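Local coordinates for nitroreductase family protein (PDB 3G14), which probably catalyses flavin-dependent redox reactions, at the interface of chains A and B. Numbering follows the deposited sequence. Chains: chain A/B, Nitroreductase family protein.

Contact 1: the interface of chains A and B. Residues chain A 11, 105, 109, 113, 124; chain B 38, 106, 110.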
ATOM      1  N   ARG A  11       9.699 -10.416   3.762  1.00 20.06           N
ATOM      2  CA  ARG A  11       9.659  -9.735   2.474  1.00 19.66           C
ATOM      3  C   ARG A  11      10.953  -8.964   2.168  1.00 20.67           C
ATOM      4  O   ARG A  11      11.419  -8.165   2.974  1.00 20.95           O
ATOM      5  CB  ARG A  11       8.476  -8.763   2.400  1.00 20.84           C
ATOM      6  CG  ARG A  11       8.274  -8.090   1.036  1.00 20.74           C
ATOM      7  CD  ARG A  11       7.824  -6.645   1.172  1.00 15.17           C
ATOM      8  NE  ARG A  11       8.784  -5.871   1.940  1.00 14.09           N
ATOM      9  CZ  ARG A  11       9.955  -5.431   1.505  1.00 25.78           C
ATOM     10  NH1 ARG A  11      10.370  -5.660   0.256  1.00 19.12           N
ATOM     11  NH2 ARG A  11      10.712  -4.741   2.350  1.00 22.97           N
ATOM     12  N   ALA A 105      -1.427   1.102  -5.191  1.00 14.70           N
ATOM     13  CA  ALA A 105      -0.260   0.754  -4.356  1.00 14.31           C
ATOM     14  C   ALA A 105      -0.624  -0.206  -3.209  1.00 15.40           C
ATOM     15  O   ALA A 105       0.109  -1.179  -2.928  1.00 15.69           O
ATOM     16  CB  ALA A 105       0.432   2.049  -3.763  1.00 16.42           C
ATOM     17  N   GLU A 109       0.762  -4.040  -2.887  1.00 17.26           N
ATOM     18  CA  GLU A 109       1.439  -4.515  -1.703  1.00 15.93           C
ATOM     19  C   GLU A 109       0.801  -5.805  -1.150  1.00 14.31           C
ATOM     20  O   GLU A 109       1.507  -6.654  -0.561  1.00 15.90           O
ATOM     21  CB  GLU A 109       1.531  -3.417  -0.640  1.00 18.68           C
ATOM     22  CG  GLU A 109       2.448  -3.751   0.568  1.00 13.64           C
ATOM     23  CD  GLU A 109       3.901  -4.063   0.248  1.00 13.24           C
ATOM     24  OE1 GLU A 109       4.254  -4.026  -0.954  1.00 16.28           O
ATOM     25  OE2 GLU A 109       4.684  -4.364   1.227  1.00 17.17           O
ATOM     26  N   LEU A 113       3.161  -8.961  -0.530  1.00 12.83           N
ATOM     27  CA  LEU A 113       3.067  -9.727   0.680  1.00 13.24           C
ATOM     28  C   LEU A 113       2.524 -11.143   0.497  1.00 13.44           C
ATOM     29  O   LEU A 113       3.072 -12.080   1.054  1.00 15.48           O
ATOM     30  CB  LEU A 113       2.304  -8.947   1.744  1.00 15.14           C
ATOM     31  CG  LEU A 113       2.976  -7.646   2.234  1.00 14.43           C
ATOM     32  CD1 LEU A 113       1.992  -6.881   3.149  1.00 15.00           C
ATOM     33  CD2 LEU A 113       4.358  -7.870   2.903  1.00 16.97           C
ATOM     34  N   TRP A 124       9.511  -4.489  -6.382  1.00 16.41           N
ATOM     35  CA  TRP A 124       8.756  -3.365  -6.914  1.00 15.77           C
ATOM     36  C   TRP A 124       9.552  -2.638  -7.971  1.00 15.80           C
ATOM     37  O   TRP A 124      10.691  -2.197  -7.722  1.00 16.32           O
ATOM     38  CB  TRP A 124       8.423  -2.362  -5.815  1.00 17.19           C
ATOM     39  CG  TRP A 124       7.218  -2.596  -4.974  1.00 14.65           C
ATOM     40  CD1 TRP A 124       7.140  -3.365  -3.818  1.00 21.23           C
ATOM     41  CD2 TRP A 124       5.985  -1.937  -5.100  1.00 15.96           C
ATOM     42  NE1 TRP A 124       5.887  -3.276  -3.279  1.00 16.12           N
ATOM     43  CE2 TRP A 124       5.153  -2.402  -4.057  1.00 18.24           C
ATOM     44  CE3 TRP A 124       5.463  -1.039  -6.043  1.00 17.64           C
ATOM     45  CZ2 TRP A 124       3.854  -1.962  -3.903  1.00 17.80           C
ATOM     46  CZ3 TRP A 124       4.147  -0.600  -5.892  1.00 20.43           C
ATOM     47  CH2 TRP A 124       3.369  -1.049  -4.826  1.00 16.62           C
TER
ATOM     48  N   PRO B  38       8.544  -1.768   1.732  1.00 16.24           N
ATOM     49  CA  PRO B  38       9.402  -1.359   0.609  1.00 16.55           C
ATOM     50  C   PRO B  38       9.111   0.085   0.226  1.00 15.86           C
ATOM     51  O   PRO B  38       7.974   0.548   0.370  1.00 16.50           O
ATOM     52  CB  PRO B  38       8.969  -2.280  -0.550  1.00 16.80           C
ATOM     53  CG  PRO B  38       7.549  -2.614  -0.274  1.00 18.14           C
ATOM     54  CD  PRO B  38       7.417  -2.615   1.275  1.00 16.95           C
ATOM     55  N   ILE B 106       1.690   2.259   0.707  1.00 12.88           N
ATOM     56  CA  ILE B 106       2.295   0.942   1.026  1.00 12.77           C
ATOM     57  C   ILE B 106       2.457   0.857   2.527  1.00 13.67           C
ATOM     58  O   ILE B 106       1.992  -0.087   3.173  1.00 14.88           O
ATOM     59  CB  ILE B 106       3.677   0.731   0.307  1.00 15.91           C
ATOM     60  CG1 ILE B 106       3.539   0.612  -1.218  1.00 14.55           C
ATOM     61  CG2 ILE B 106       4.382  -0.570   0.792  1.00 14.53           C
ATOM     62  CD1 ILE B 106       4.895   0.605  -1.986  1.00 14.24           C
ATOM     63  N   HIS B 110       0.603  -1.397   5.686  1.00 15.20           N
ATOM     64  CA  HIS B 110       1.293  -2.180   6.714  1.00 15.08           C
ATOM     65  C   HIS B 110       0.743  -1.830   8.117  1.00 14.76           C
ATOM     66  O   HIS B 110       0.546  -2.727   8.953  1.00 14.18           O
ATOM     67  CB  HIS B 110       2.842  -2.012   6.639  1.00 12.91           C
ATOM     68  CG  HIS B 110       3.490  -2.789   5.527  1.00 11.92           C
ATOM     69  ND1 HIS B 110       4.722  -3.409   5.663  1.00 14.65           N
ATOM     70  CD2 HIS B 110       3.115  -2.981   4.240  1.00 14.75           C
ATOM     71  CE1 HIS B 110       5.036  -4.002   4.517  1.00 15.95           C
ATOM     72  NE2 HIS B 110       4.089  -3.746   3.638  1.00 13.34           N
TER
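A:Glu109 reaches from helix 99-117 of chain A to B:His110 and B:Ile106 on the same helix of chain B, and its side chain can be followed outwards. CB directs the chain across the interface, with CG anti to the backbone N (chi1 -170°). CG then lies in plane at the edge of the B:His110 imidazole and also touches the methyl CG2 of B:Ile106, the two side chains crossing at about a right angle. A bend at chi2 (59°) turns the carboxylate, whose carbon CD rests 3.6 Å from B:Ile106 CG2.

The two oxygens then part company. OE2 accepts a hydrogen bond from NE2 of B:His110 at 2.6 Å, met on its anti side and nearly in the ring plane; carboxylate and imidazole are close to coplanar. OE1 takes the indole N-H of A:Trp124 in its own chain (NE1 to OE1, 2.9 Å) nearly along the C-O bond, while B:Pro38 packs against both oxygens from the partner, CG by OE1 and CD by OE2. Two donors, one from each subunit, therefore fix the carboxylate's rotation, a task suited to glutamate's long arm and paired acceptors.

Van der Waals contacts flank this polar link. CD1 of B:Ile106 sits over the six-membered ring of A:Trp124, 3.4 Å from CZ2, a broad face for a branched aliphatic chain. The compact B:Pro38 ring sets CG against A:Trp124 CD1 at 3.6 Å, while its CD lies over the rim of the A:Arg11 guanidinium, 3.6 Å from NE. The methyl CD1 of A:Leu113 touches the imidazole, 3.8 Å from NE2 of B:His110. The patch joins the subunits by a directional bond within tight packing, probably stabilising the dimer typical of nitroreductases.

Contact 2: the interface of chains A and B. Residues chain A 38, 102, 105-106; chain B 105, 109, 124.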
ATOM      1  N   PRO A  38      -8.435  -2.712   0.770  1.00 17.61           N
ATOM      2  CA  PRO A  38      -9.362  -1.592   0.884  1.00 15.41           C
ATOM      3  C   PRO A  38      -9.134  -0.610  -0.246  1.00 16.00           C
ATOM      4  O   PRO A  38      -8.039  -0.534  -0.789  1.00 14.74           O
ATOM      5  CB  PRO A  38      -8.966  -0.956   2.222  1.00 14.60           C
ATOM      6  CG  PRO A  38      -7.467  -1.197   2.285  1.00 15.57           C
ATOM      7  CD  PRO A  38      -7.330  -2.593   1.741  1.00 16.44           C
ATOM      8  N   ILE A 102      -2.781   5.762  -4.635  1.00 16.85           N
ATOM      9  CA  ILE A 102      -2.922   5.223  -3.304  1.00 16.26           C
ATOM     10  C   ILE A 102      -3.511   3.823  -3.361  1.00 15.82           C
ATOM     11  O   ILE A 102      -2.921   2.855  -2.822  1.00 16.44           O
ATOM     12  CB  ILE A 102      -3.781   6.157  -2.410  1.00 13.31           C
ATOM     13  CG1 ILE A 102      -3.016   7.486  -2.150  1.00 13.63           C
ATOM     14  CG2 ILE A 102      -4.173   5.401  -1.077  1.00 14.04           C
ATOM     15  CD1 ILE A 102      -3.913   8.650  -1.643  1.00 18.69           C
ATOM     16  N   ALA A 105      -1.427   1.102  -5.191  1.00 14.70           N
ATOM     17  CA  ALA A 105      -0.260   0.754  -4.356  1.00 14.31           C
ATOM     18  C   ALA A 105      -0.624  -0.206  -3.209  1.00 15.40           C
ATOM     19  O   ALA A 105       0.109  -1.179  -2.928  1.00 15.69           O
ATOM     20  CB  ALA A 105       0.432   2.049  -3.763  1.00 16.42           C
ATOM     21  N   ILE A 106      -1.738   0.090  -2.552  1.00 13.96           N
ATOM     22  CA  ILE A 106      -2.333  -0.789  -1.505  1.00 13.87           C
ATOM     23  C   ILE A 106      -2.494  -2.200  -2.051  1.00 13.82           C
ATOM     24  O   ILE A 106      -1.937  -3.160  -1.494  1.00 16.30           O
ATOM     25  CB  ILE A 106      -3.681  -0.235  -0.981  1.00 15.22           C
ATOM     26  CG1 ILE A 106      -3.523   1.077  -0.222  1.00 13.74           C
ATOM     27  CG2 ILE A 106      -4.346  -1.221   0.025  1.00 14.52           C
ATOM     28  CD1 ILE A 106      -4.908   1.718   0.115  1.00 16.43           C
TER
ATOM     29  N   ALA B 105       1.284   5.048   0.803  1.00 14.23           N
ATOM     30  CA  ALA B 105       0.130   4.099   0.790  1.00 16.09           C
ATOM     31  C   ALA B 105       0.556   2.683   1.229  1.00 15.18           C
ATOM     32  O   ALA B 105      -0.139   2.001   2.036  1.00 15.58           O
ATOM     33  CB  ALA B 105      -0.579   4.032  -0.618  1.00 15.83           C
ATOM     34  N   GLU B 109      -0.722   0.757   4.549  1.00 16.95           N
ATOM     35  CA  GLU B 109      -1.411  -0.550   4.515  1.00 14.69           C
ATOM     36  C   GLU B 109      -0.713  -1.545   5.474  1.00 13.60           C
ATOM     37  O   GLU B 109      -1.377  -2.462   6.008  1.00 14.94           O
ATOM     38  CB  GLU B 109      -1.522  -1.107   3.089  1.00 16.32           C
ATOM     39  CG  GLU B 109      -2.379  -2.376   2.951  1.00 13.06           C
ATOM     40  CD  GLU B 109      -3.836  -2.195   3.367  1.00 13.13           C
ATOM     41  OE1 GLU B 109      -4.193  -1.047   3.784  1.00 18.98           O
ATOM     42  OE2 GLU B 109      -4.594  -3.192   3.291  1.00 14.67           O
ATOM     43  N   TRP B 124      -9.468   3.447   6.718  1.00 13.85           N
ATOM     44  CA  TRP B 124      -8.787   4.435   5.844  1.00 16.27           C
ATOM     45  C   TRP B 124      -9.588   5.700   5.689  1.00 13.31           C
ATOM     46  O   TRP B 124     -10.743   5.671   5.287  1.00 12.97           O
ATOM     47  CB  TRP B 124      -8.538   3.849   4.469  1.00 16.31           C
ATOM     48  CG  TRP B 124      -7.308   3.044   4.314  1.00 15.47           C
ATOM     49  CD1 TRP B 124      -7.167   1.696   4.526  1.00 16.22           C
ATOM     50  CD2 TRP B 124      -6.066   3.493   3.756  1.00 14.68           C
ATOM     51  NE1 TRP B 124      -5.890   1.290   4.209  1.00 17.08           N
ATOM     52  CE2 TRP B 124      -5.182   2.376   3.755  1.00 17.26           C
ATOM     53  CE3 TRP B 124      -5.594   4.728   3.332  1.00 16.17           C
ATOM     54  CZ2 TRP B 124      -3.861   2.463   3.298  1.00 17.06           C
ATOM     55  CZ3 TRP B 124      -4.273   4.812   2.846  1.00 20.73           C
ATOM     56  CH2 TRP B 124      -3.432   3.681   2.840  1.00 21.04           C
TER
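B:Trp124 presents its indole to A:Ile106 and A:Pro38 in an interface of the kind that joins nitroreductase-family subunits: helix 99-117 of each chain packs against its counterpart, and the loop residues B:Trp124 and A:Pro38 flank the helices.

The aromatic contact is a CH-pi interaction. A:Ile106 and B:Trp124 approach from opposite directions, and the methyl CD1 of the isoleucine lies over the six-membered ring, 3.7 Å from its centroid and displaced towards the rim on the CZ2 side. The extended outer arm of A:Ile106 (chi2 172°) carries that methyl to the indole, while the other branch, CG2, is left for a different neighbour. A beta-branched residue thus serves two surfaces at once, and tryptophan supplies a wide, polarisable face for one of them.

Aliphatic packing fills in around the ring. A:Pro38 meets the CD1-NE1 edge of the pyrrole ring obliquely, with CG 3.7 Å from CD1 of B:Trp124; its rigid ring gives a compact surface without a flexible chain to immobilise. At the far rim, CG2 of A:Ile102 comes 4.0 Å from CZ3 of B:Trp124. Nearer the two-fold axis the side chains shrink: CB of B:Ala105 packs against the backbone of A:Ile102, 3.4 Å from its carbonyl O, and more lightly touches CB of A:Ala105 at 3.9 Å. Alanine suits this place because its single methyl lets the helix backbones come close.

A hydrogen bond within chain B orients the indole. NE1 of B:Trp124 donates to OE1 of B:Glu109 at 2.9 Å, the oxygen lying in the indole plane, so the bond restrains the ring that receives the isoleucine. The flat carboxylate also packs against chain A: its carbon CD is 3.5 Å from CG2 of A:Ile106, the two side chains at about a right angle, while CD of A:Pro38 reaches the carboxylate from the opposite direction.

Contact 1 and contact 2 belong to one continuous interface; the centres of their C-alpha atoms are about 10 Å apart, and A:Ala105 is common to both. Each draws on helix 99-117 of both chains and on the loop positions 38 and 124. The two-fold symmetry exchanges the chains, so the proline, isoleucine, glutamate and tryptophan of contact 2 repeat with reversed roles those of contact 1. Contact 1 extends towards the histidine and arginine, whereas contact 2 includes the alanine pair near the axis. Every subunit thus both gives and receives the same surfaces, consistent with a symmetric homodimer.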